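Local coordinates for protein molybdopterin synthase catalytic subunit (Homo sapiens, PDB 5MPO) that catalyses the conversion of precursor Z into molybdopterin, passing two sulfur atoms from the thiocarboxylated small subunit MOCS2A to form the dithiolene group, at residues P41-I46 and A113-H118; A45-V50 and A120-A125. All blocks are in the same frame, centred on the assembly; numbering follows the deposited sequence.

How the contacts relate
Both contacts use the start of strand 45-52, contact 1 also taking in the loop before it; they share A45 and I46, and their centres lie about 8 Å apart. Contact 1 joins this strand edge to edge with the end of strand 108-116; contact 2 packs the same strand against the first turns of helix 119-136, which follows strand 108-116 in the chain. One partner is a sheet neighbour and the other a helix lying on the sheet. V114 O, which probably accepts a hydrogen bond from S47 N, also packs against S122 CB, so the contacts touch. Strand 45-52, outermost in its chain, pairs with a strand of the second subunit, carrying the sheet across the interface.

Contact 1: P41-I46 and A113-H118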
ATOM      1  N   PRO C  41       8.641  16.055  -3.493  1.00 55.30           N
ATOM      2  CA  PRO C  41       8.296  17.128  -2.536  1.00 55.32           C
ATOM      3  C   PRO C  41       6.869  17.632  -2.707  1.00 48.02           C
ATOM      4  O   PRO C  41       6.315  18.200  -1.800  1.00 59.66           O
ATOM      5  CB  PRO C  41       9.318  18.229  -2.846  1.00 59.66           C
ATOM      6  CG  PRO C  41       9.750  17.981  -4.266  1.00 61.87           C
ATOM      7  CD  PRO C  41       9.610  16.508  -4.512  1.00 62.13           C
ATOM      8  N   LEU C  42       6.265  17.408  -3.857  1.00 48.71           N
ATOM      9  CA  LEU C  42       4.852  17.730  -4.027  1.00 55.00           C
ATOM     10  C   LEU C  42       3.920  16.644  -3.494  1.00 54.94           C
ATOM     11  O   LEU C  42       2.728  16.830  -3.555  1.00 54.60           O
ATOM     12  CB  LEU C  42       4.532  17.947  -5.496  1.00 52.23           C
ATOM     13  CG  LEU C  42       5.352  19.070  -6.156  1.00 65.37           C
ATOM     14  CD1 LEU C  42       5.459  18.828  -7.661  1.00 64.45           C
ATOM     15  CD2 LEU C  42       4.781  20.457  -5.845  1.00 59.19           C
ATOM     16  N   CYS C  43       4.458  15.529  -2.985  1.00 54.68           N
ATOM     17  CA  CYS C  43       3.671  14.371  -2.612  1.00 56.92           C
ATOM     18  C   CYS C  43       3.763  14.096  -1.139  1.00 53.69           C
ATOM     19  O   CYS C  43       4.862  14.101  -0.564  1.00 63.32           O
ATOM     20  CB  CYS C  43       4.123  13.133  -3.401  1.00 54.46           C
ATOM     21  SG  CYS C  43       3.506  13.262  -5.093  1.00 55.15           S
ATOM     22  N   GLY C  44       2.587  13.873  -0.555  1.00 56.31           N
ATOM     23  CA  GLY C  44       2.400  13.494   0.831  1.00 53.17           C
ATOM     24  C   GLY C  44       2.171  12.015   1.073  1.00 51.25           C
ATOM     25  O   GLY C  44       2.288  11.563   2.208  1.00 56.54           O
ATOM     26  N   ALA C  45       1.857  11.251   0.028  1.00 51.17           N
ATOM     27  CA  ALA C  45       1.495   9.826   0.203  1.00 51.59           C
ATOM     28  C   ALA C  45       2.179   8.910  -0.833  1.00 53.87           C
ATOM     29  O   ALA C  45       2.189   9.206  -2.018  1.00 52.89           O
ATOM     30  CB  ALA C  45      -0.015   9.655   0.133  1.00 49.92           C
ATOM     31  N   ILE C  46       2.731   7.808  -0.351  1.00 48.73           N
ATOM     32  CA  ILE C  46       3.263   6.750  -1.171  1.00 51.19           C
ATOM     33  C   ILE C  46       2.588   5.495  -0.701  1.00 50.34           C
ATOM     34  O   ILE C  46       2.688   5.196   0.505  1.00 49.16           O
ATOM     35  CB  ILE C  46       4.771   6.607  -0.953  1.00 49.70           C
ATOM     36  CG1 ILE C  46       5.456   7.904  -1.380  1.00 50.08           C
ATOM     37  CG2 ILE C  46       5.334   5.424  -1.725  1.00 48.29           C
ATOM     38  CD1 ILE C  46       6.952   7.894  -1.174  1.00 49.45           C
ATOM     39  N   ALA C 113       4.772   0.925  -6.520  1.00 42.36           N
ATOM     40  CA  ALA C 113       4.688   2.098  -5.712  1.00 41.34           C
ATOM     41  C   ALA C 113       4.032   3.250  -6.509  1.00 43.20           C
ATOM     42  O   ALA C 113       4.312   3.413  -7.687  1.00 47.02           O
ATOM     43  CB  ALA C 113       6.084   2.486  -5.259  1.00 42.18           C
ATOM     44  N   VAL C 114       3.209   4.054  -5.831  1.00 43.75           N
ATOM     45  CA  VAL C 114       2.597   5.260  -6.384  1.00 43.42           C
ATOM     46  C   VAL C 114       2.671   6.377  -5.389  1.00 44.27           C
ATOM     47  O   VAL C 114       2.345   6.151  -4.225  1.00 45.47           O
ATOM     48  CB  VAL C 114       1.088   5.043  -6.724  1.00 44.54           C
ATOM     49  CG1 VAL C 114       0.508   6.305  -7.362  1.00 41.78           C
ATOM     50  CG2 VAL C 114       0.927   3.869  -7.681  1.00 45.10           C
ATOM     51  N   SER C 115       3.066   7.570  -5.845  1.00 45.61           N
ATOM     52  CA  SER C 115       3.030   8.809  -5.005  1.00 45.40           C
ATOM     53  C   SER C 115       1.979   9.781  -5.489  1.00 43.15           C
ATOM     54  O   SER C 115       1.756   9.907  -6.669  1.00 47.36           O
ATOM     55  CB  SER C 115       4.389   9.543  -4.997  1.00 43.02           C
ATOM     56  OG  SER C 115       4.812   9.875  -6.328  1.00 43.24           O
ATOM     57  N   SER C 116       1.347  10.491  -4.581  1.00 45.24           N
ATOM     58  CA  SER C 116       0.407  11.568  -4.952  1.00 47.46           C
ATOM     59  C   SER C 116       0.315  12.579  -3.796  1.00 46.89           C
ATOM     60  O   SER C 116       0.826  12.341  -2.715  1.00 44.61           O
ATOM     61  CB  SER C 116      -0.989  11.002  -5.224  1.00 46.61           C
ATOM     62  OG  SER C 116      -1.427  10.280  -4.085  1.00 47.47           O
ATOM     63  N   ALA C 117      -0.379  13.675  -4.039  1.00 53.01           N
ATOM     64  CA  ALA C 117      -0.568  14.729  -3.032  1.00 53.70           C
ATOM     65  C   ALA C 117      -1.368  14.231  -1.822  1.00 57.33           C
ATOM     66  O   ALA C 117      -0.919  14.477  -0.656  1.00 64.69           O
ATOM     67  CB  ALA C 117      -1.167  16.010  -3.663  1.00 47.25           C
ATOM     68  N   HIS C 118      -2.476  13.513  -2.081  1.00 62.90           N
ATOM     69  CA  HIS C 118      -3.303  12.890  -1.025  1.00 68.42           C
ATOM     70  C   HIS C 118      -3.511  11.338  -1.178  1.00 66.14           C
ATOM     71  O   HIS C 118      -3.336  10.741  -2.235  1.00 61.23           O
ATOM     72  CB  HIS C 118      -4.651  13.627  -0.905  1.00 83.47           C
ATOM     73  CG  HIS C 118      -4.538  15.107  -0.589  1.00100.17           C
ATOM     74  ND1 HIS C 118      -3.913  15.595   0.543  1.00 98.50           N
ATOM     75  CD2 HIS C 118      -5.019  16.199  -1.240  1.00 98.00           C
ATOM     76  CE1 HIS C 118      -4.000  16.914   0.569  1.00 89.07           C
ATOM     77  NE2 HIS C 118      -4.660  17.306  -0.504  1.00 91.46           N
TER
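The tight part of this contact is the antiparallel pairing of A45 with S116. S116 N gives a hydrogen bond of 3.0 Å to A45 O, in the plane of that carbonyl, and A45 N returns one of 3.1 Å to S116 O, nearly along the C=O axis. G44 N also turns to S116 O, weakly, at 3.2 Å with an N-H...O angle of only 127°. Two residues facing one make a classic beta bulge, placed where strand 45-52 begins beside the end of strand 108-116. The next pair, I46 with S115, is non-hydrogen-bonded: I46 CG1 sits 4.1 Å from S115 CB, while S115 CA and I46 CA make C-H...O contacts with A45 O and V114 O respectively. The thiol of C43, anti to its own carbonyl carbon, lies over the S116 backbone, with SG 3.5 Å from S116 CA. S115 OG is held by V38 O and H93 N. Toward solvent the chains part: A117 CB just meets L42 O at 4.0 Å, and the L42 side chain leads off. H118, predicted to bind substrate, has its CB pointing away from 41-46, while its carbonyl O accepts a 2.7 Å bond from S116 OG.

Contact 2: A45-V50 and A120-A125; sequences AISLFV and AASLEA
Strand 45-50 and helix 120-125 run 15° from parallel, with axes approaching to 7.1 Å and S47 and S122 nearest. Small side chains allow that closeness. Both serines point toward each other and their hydroxyls meet tip to tip: S47 OG and S122 OG are hydrogen-bonded at 2.7 Å. S47 OG is anti to its carbonyl carbon (chi1 -59°), whereas S122 OG lies between its backbone N and carbonyl carbon (chi1 83°), turned back toward R119 O three residues earlier, to which it also bonds. Two partners therefore grip this buried hydroxyl; if it gives its proton to R119 O, it would accept from S47. The S47 CB methylene packs on the helix backbone, 3.4 Å from S122 O. L123 leaves the helix to one side, but its branch swings back, so that CG and CD2 lie together against S47 OG, each at 3.4 Å. At the S122 end of the pair, A45 CB rests on S122 OG at 3.8 Å. This is alpha/beta layered packing, the sheet lying between two helices: A45 and S47 face helix 119-136, joined by F49 on V126 and I130, while I46, L48 and V50 turn to helix 31-38. The strand pairs antiparallel on one edge with strand 108-116 and on the other with a strand of the second subunit, whose F49 packs on both A45 and S47.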
ATOM      1  N   ALA C  45       1.857  11.251   0.028  1.00 51.17           N
ATOM      2  CA  ALA C  45       1.495   9.826   0.203  1.00 51.59           C
ATOM      3  C   ALA C  45       2.179   8.910  -0.833  1.00 53.87           C
ATOM      4  O   ALA C  45       2.189   9.206  -2.018  1.00 52.89           O
ATOM      5  CB  ALA C  45      -0.015   9.655   0.133  1.00 49.92           C
ATOM      6  N   ILE C  46       2.731   7.808  -0.351  1.00 48.73           N
ATOM      7  CA  ILE C  46       3.263   6.750  -1.171  1.00 51.19           C
ATOM      8  C   ILE C  46       2.588   5.495  -0.701  1.00 50.34           C
ATOM      9  O   ILE C  46       2.688   5.196   0.505  1.00 49.16           O
ATOM     10  CB  ILE C  46       4.771   6.607  -0.953  1.00 49.70           C
ATOM     11  CG1 ILE C  46       5.456   7.904  -1.380  1.00 50.08           C
ATOM     12  CG2 ILE C  46       5.334   5.424  -1.725  1.00 48.29           C
ATOM     13  CD1 ILE C  46       6.952   7.894  -1.174  1.00 49.45           C
ATOM     14  N   SER C  47       1.865   4.800  -1.598  1.00 45.34           N
ATOM     15  CA  SER C  47       1.408   3.446  -1.274  1.00 47.02           C
ATOM     16  C   SER C  47       2.327   2.509  -1.984  1.00 42.81           C
ATOM     17  O   SER C  47       2.797   2.832  -3.054  1.00 45.51           O
ATOM     18  CB  SER C  47      -0.059   3.189  -1.646  1.00 46.54           C
ATOM     19  OG  SER C  47      -0.873   4.123  -0.942  1.00 62.54           O
ATOM     20  N   LEU C  48       2.579   1.355  -1.387  1.00 45.62           N
ATOM     21  CA  LEU C  48       3.366   0.294  -2.014  1.00 45.49           C
ATOM     22  C   LEU C  48       2.709  -1.054  -1.846  1.00 49.07           C
ATOM     23  O   LEU C  48       2.008  -1.290  -0.863  1.00 46.49           O
ATOM     24  CB  LEU C  48       4.777   0.199  -1.437  1.00 45.69           C
ATOM     25  CG  LEU C  48       5.675   1.408  -1.652  1.00 45.93           C
ATOM     26  CD1 LEU C  48       5.774   2.181  -0.369  1.00 54.09           C
ATOM     27  CD2 LEU C  48       7.061   0.994  -2.062  1.00 48.88           C
ATOM     28  N   PHE C  49       2.894  -1.907  -2.862  1.00 50.10           N
ATOM     29  CA  PHE C  49       2.482  -3.299  -2.785  1.00 48.84           C
ATOM     30  C   PHE C  49       3.708  -4.153  -3.066  1.00 46.26           C
ATOM     31  O   PHE C  49       4.458  -3.876  -3.995  1.00 46.34           O
ATOM     32  CB  PHE C  49       1.336  -3.684  -3.755  1.00 45.27           C
ATOM     33  CG  PHE C  49       1.028  -5.163  -3.698  1.00 48.71           C
ATOM     34  CD1 PHE C  49       0.308  -5.700  -2.623  1.00 48.26           C
ATOM     35  CD2 PHE C  49       1.569  -6.047  -4.642  1.00 52.86           C
ATOM     36  CE1 PHE C  49       0.089  -7.090  -2.535  1.00 54.23           C
ATOM     37  CE2 PHE C  49       1.353  -7.436  -4.575  1.00 50.35           C
ATOM     38  CZ  PHE C  49       0.623  -7.958  -3.510  1.00 59.28           C
ATOM     39  N   VAL C  50       3.905  -5.189  -2.270  1.00 44.18           N
ATOM     40  CA  VAL C  50       5.071  -6.049  -2.414  1.00 47.43           C
ATOM     41  C   VAL C  50       4.541  -7.448  -2.401  1.00 52.79           C
ATOM     42  O   VAL C  50       3.820  -7.817  -1.460  1.00 48.56           O
ATOM     43  CB  VAL C  50       6.057  -5.865  -1.278  1.00 50.88           C
ATOM     44  CG1 VAL C  50       7.242  -6.815  -1.419  1.00 50.57           C
ATOM     45  CG2 VAL C  50       6.492  -4.412  -1.196  1.00 52.69           C
ATOM     46  N   ALA C 120      -5.832   8.713  -0.863  1.00 49.67           N
ATOM     47  CA  ALA C 120      -6.777   7.843  -1.548  1.00 50.27           C
ATOM     48  C   ALA C 120      -6.279   7.463  -2.982  1.00 47.77           C
ATOM     49  O   ALA C 120      -6.409   6.355  -3.441  1.00 46.00           O
ATOM     50  CB  ALA C 120      -8.132   8.526  -1.634  1.00 45.27           C
ATOM     51  N   ALA C 121      -5.697   8.426  -3.655  1.00 49.13           N
ATOM     52  CA  ALA C 121      -5.228   8.250  -4.998  1.00 47.52           C
ATOM     53  C   ALA C 121      -4.136   7.203  -5.047  1.00 48.15           C
ATOM     54  O   ALA C 121      -4.194   6.282  -5.845  1.00 46.39           O
ATOM     55  CB  ALA C 121      -4.712   9.569  -5.509  1.00 43.82           C
ATOM     56  N   SER C 122      -3.176   7.320  -4.143  1.00 47.99           N
ATOM     57  CA  SER C 122      -2.052   6.412  -4.108  1.00 43.28           C
ATOM     58  C   SER C 122      -2.497   4.994  -3.720  1.00 46.90           C
ATOM     59  O   SER C 122      -2.041   4.033  -4.335  1.00 44.71           O
ATOM     60  CB  SER C 122      -0.964   6.946  -3.183  1.00 44.79           C
ATOM     61  OG  SER C 122      -1.261   6.595  -1.843  1.00 52.38           O
ATOM     62  N   LEU C 123      -3.420   4.860  -2.768  1.00 49.00           N
ATOM     63  CA  LEU C 123      -3.921   3.527  -2.366  1.00 50.88           C
ATOM     64  C   LEU C 123      -4.759   2.905  -3.433  1.00 48.01           C
ATOM     65  O   LEU C 123      -4.636   1.744  -3.700  1.00 45.88           O
ATOM     66  CB  LEU C 123      -4.806   3.624  -1.143  1.00 53.58           C
ATOM     67  CG  LEU C 123      -4.051   4.012   0.137  1.00 57.04           C
ATOM     68  CD1 LEU C 123      -4.944   4.815   1.120  1.00 58.83           C
ATOM     69  CD2 LEU C 123      -3.472   2.731   0.765  1.00 57.41           C
ATOM     70  N   GLU C 124      -5.657   3.669  -4.012  1.00 44.75           N
ATOM     71  CA  GLU C 124      -6.512   3.130  -5.053  1.00 43.69           C
ATOM     72  C   GLU C 124      -5.727   2.760  -6.327  1.00 45.59           C
ATOM     73  O   GLU C 124      -6.008   1.741  -6.922  1.00 42.86           O
ATOM     74  CB  GLU C 124      -7.641   4.106  -5.374  1.00 46.25           C
ATOM     75  CG  GLU C 124      -8.672   4.199  -4.226  1.00 49.15           C
ATOM     76  CD  GLU C 124      -9.817   5.179  -4.483  1.00 52.58           C
ATOM     77  OE1 GLU C 124     -10.009   5.621  -5.604  1.00 47.11           O
ATOM     78  OE2 GLU C 124     -10.542   5.528  -3.535  1.00 60.87           O
ATOM     79  N   ALA C 125      -4.752   3.573  -6.726  1.00 39.35           N
ATOM     80  CA  ALA C 125      -3.985   3.320  -7.923  1.00 40.68           C
ATOM     81  C   ALA C 125      -3.092   2.082  -7.752  1.00 42.63           C
ATOM     82  O   ALA C 125      -2.925   1.306  -8.685  1.00 40.28           O
ATOM     83  CB  ALA C 125      -3.166   4.536  -8.310  1.00 41.11           C
TER